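Local coordinates for CYTH domain-containing protein (Pyrococcus horikoshii, PDB 2EEN) that is of uncharacterised function but belongs to the CYTH family, and so probably acts on a triphosphate substrate, and forms a disulfide-linked dimer, at the interface of chains A and B. Coordinates in Å, arbitrary orientation; residue numbers count along the deposited sequence, not the author numbering. Chains: chain A/B, Hypothetical protein PH1819.

The interface of chains A and B. Residues chain A 37-40, 99, 101; chain B 37-39, 99, 101.
With CG anti to the backbone N (chi1 -169°), the imidazole of B:His37 swings toward chain A and presents its NE2 to the backbone carbonyl of A:Leu99; A:His37, turned alike, does the same to B:Leu99. B:His37 NE2 donates to A:Leu99 O at 2.7 Å, almost straight at the hydrogen (176°), and the oxygen lies in the ring plane. In the twin, A:His37 NE2 lies 2.7 Å from B:Leu99 O and is tilted 34° from the carbonyl plane. Each ring is also held on its other nitrogen: the backbone N of A:Cys39 donates to A:His37 ND1 at 2.9 Å, and B:Cys39 N to B:His37 ND1 at 3.2 Å. Gripped at both nitrogens, the imidazoles have little freedom to turn, and the ND1 acceptor role fits NE2 carrying the proton. An alanine in place of B:His37 would probably leave the A:Leu99 carbonyl without its donor across the interface and the amide of B:Cys39 without its acceptor.

Beside the two histidines, the A:Cys39 and B:Cys39 sulfurs join in an interchain disulfide, SG to SG 2.0 Å. Here the two-fold symmetry is broken, since the A:Cys39 sulfur points away from its carbonyl carbon, whereas that of B:Cys39 is wedged between the backbone N and that carbon. B:Pro38 packs its CG against the A:Cys39 SG at 3.5 Å. Each proline also lays its CD over the centre of the phenylalanine ring of its own chain. These rings, A:Phe101 and B:Phe101, lie antiparallel alongside each other, and their tips reach the leucine of the partner, with B:Phe101 CZ 3.9 Å from A:Leu99 CD1. The patch thus fastens the dimer covalently, with paired histidine-carbonyl hydrogen bonds and an apolar layer alongside, a combination likely to help stabilise this hyperthermophile protein.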
loop_
_atom_site.group_PDB
_atom_site.type_symbol
_atom_site.label_atom_id
_atom_site.label_comp_id
_atom_site.label_asym_id
_atom_site.label_seq_id
_atom_site.Cartn_x
_atom_site.Cartn_y
_atom_site.Cartn_z
ATOM N N HIS A 37 -10.617 3.916 -8.932
ATOM C CA HIS A 37 -11.122 3.648 -7.600
ATOM C C HIS A 37 -12.409 2.841 -7.744
ATOM O O HIS A 37 -13.177 3.043 -8.678
ATOM C CB HIS A 37 -11.395 4.973 -6.902
ATOM C CG HIS A 37 -11.646 4.852 -5.434
ATOM N ND1 HIS A 37 -12.848 4.417 -4.914
ATOM C CD2 HIS A 37 -10.854 5.130 -4.373
ATOM C CE1 HIS A 37 -12.783 4.435 -3.594
ATOM N NE2 HIS A 37 -11.584 4.865 -3.240
ATOM N N PRO A 38 -12.657 1.910 -6.818
ATOM C CA PRO A 38 -13.874 1.098 -6.901
ATOM C C PRO A 38 -15.175 1.846 -6.632
ATOM O O PRO A 38 -16.234 1.448 -7.121
ATOM C CB PRO A 38 -13.624 0.005 -5.863
ATOM C CG PRO A 38 -12.788 0.718 -4.827
ATOM C CD PRO A 38 -11.801 1.475 -5.701
ATOM N N CYS A 39 -15.091 2.937 -5.879
ATOM C CA CYS A 39 -16.275 3.690 -5.485
ATOM C C CYS A 39 -16.444 5.081 -6.080
ATOM O O CYS A 39 -17.558 5.598 -6.147
ATOM C CB CYS A 39 -16.295 3.816 -3.961
ATOM S SG CYS A 39 -15.688 2.362 -3.050
ATOM N N ARG A 40 -15.346 5.708 -6.478
ATOM C CA ARG A 40 -15.436 7.042 -7.045
ATOM C C ARG A 40 -14.631 7.142 -8.324
ATOM O O ARG A 40 -13.734 6.342 -8.574
ATOM C CB ARG A 40 -14.974 8.089 -6.029
ATOM C CG ARG A 40 -13.552 7.924 -5.526
ATOM C CD ARG A 40 -13.213 9.044 -4.540
ATOM N NE ARG A 40 -11.794 9.068 -4.197
ATOM C CZ ARG A 40 -11.268 8.539 -3.095
ATOM N NH1 ARG A 40 -12.040 7.935 -2.196
ATOM N NH2 ARG A 40 -9.957 8.606 -2.898
ATOM N N LEU A 99 -9.384 -5.446 -3.887
ATOM C CA LEU A 99 -10.054 -4.302 -3.281
ATOM C C LEU A 99 -10.931 -3.546 -4.273
ATOM O O LEU A 99 -11.629 -2.609 -3.909
ATOM C CB LEU A 99 -9.025 -3.366 -2.645
ATOM C CG LEU A 99 -8.318 -3.969 -1.431
ATOM C CD1 LEU A 99 -7.261 -3.007 -0.916
ATOM C CD2 LEU A 99 -9.327 -4.268 -0.338
ATOM N N PHE A 101 -9.790 -2.067 -7.246
ATOM C CA PHE A 101 -9.078 -1.086 -8.051
ATOM C C PHE A 101 -8.740 -1.781 -9.346
ATOM O O PHE A 101 -8.013 -2.774 -9.363
ATOM C CB PHE A 101 -7.800 -0.625 -7.355
ATOM C CG PHE A 101 -8.055 0.196 -6.142
ATOM C CD1 PHE A 101 -8.385 -0.411 -4.934
ATOM C CD2 PHE A 101 -8.038 1.583 -6.217
ATOM C CE1 PHE A 101 -8.694 0.359 -3.813
ATOM C CE2 PHE A 101 -8.347 2.358 -5.106
ATOM C CZ PHE A 101 -8.680 1.745 -3.902
ATOM N N HIS B 37 -14.152 -0.911 3.887
ATOM C CA HIS B 37 -13.940 -0.580 2.491
ATOM C C HIS B 37 -14.717 0.693 2.169
ATOM O O HIS B 37 -15.767 0.953 2.749
ATOM C CB HIS B 37 -14.423 -1.755 1.646
ATOM C CG HIS B 37 -14.046 -1.676 0.203
ATOM N ND1 HIS B 37 -14.774 -0.954 -0.716
ATOM C CD2 HIS B 37 -13.042 -2.266 -0.486
ATOM C CE1 HIS B 37 -14.236 -1.107 -1.915
ATOM N NE2 HIS B 37 -13.185 -1.898 -1.802
ATOM N N PRO B 38 -14.196 1.514 1.248
ATOM C CA PRO B 38 -14.891 2.755 0.893
ATOM C C PRO B 38 -16.343 2.618 0.435
ATOM O O PRO B 38 -17.123 3.557 0.591
ATOM C CB PRO B 38 -13.977 3.385 -0.165
ATOM C CG PRO B 38 -13.152 2.246 -0.670
ATOM C CD PRO B 38 -12.904 1.412 0.556
ATOM N N CYS B 39 -16.721 1.479 -0.137
ATOM C CA CYS B 39 -18.118 1.313 -0.538
ATOM C C CYS B 39 -18.698 -0.071 -0.351
ATOM O O CYS B 39 -19.917 -0.226 -0.327
ATOM C CB CYS B 39 -18.353 1.750 -1.973
ATOM S SG CYS B 39 -17.229 1.066 -3.214
ATOM N N LEU B 99 -7.716 6.789 0.295
ATOM C CA LEU B 99 -8.502 5.937 -0.592
ATOM C C LEU B 99 -9.893 5.634 -0.054
ATOM O O LEU B 99 -10.661 4.907 -0.682
ATOM C CB LEU B 99 -7.744 4.637 -0.881
ATOM C CG LEU B 99 -6.476 4.858 -1.711
ATOM C CD1 LEU B 99 -5.724 3.546 -1.896
ATOM C CD2 LEU B 99 -6.849 5.451 -3.060
ATOM N N PHE B 101 -10.630 4.185 3.034
ATOM C CA PHE B 101 -10.743 3.099 3.994
ATOM C C PHE B 101 -10.756 3.747 5.360
ATOM O O PHE B 101 -9.945 4.626 5.655
ATOM C CB PHE B 101 -9.569 2.127 3.888
ATOM C CG PHE B 101 -9.564 1.326 2.622
ATOM C CD1 PHE B 101 -9.105 1.883 1.430
ATOM C CD2 PHE B 101 -10.064 0.029 2.611
ATOM C CE1 PHE B 101 -9.144 1.156 0.242
ATOM C CE2 PHE B 101 -10.108 -0.709 1.428
ATOM C CZ PHE B 101 -9.648 -0.144 0.239
#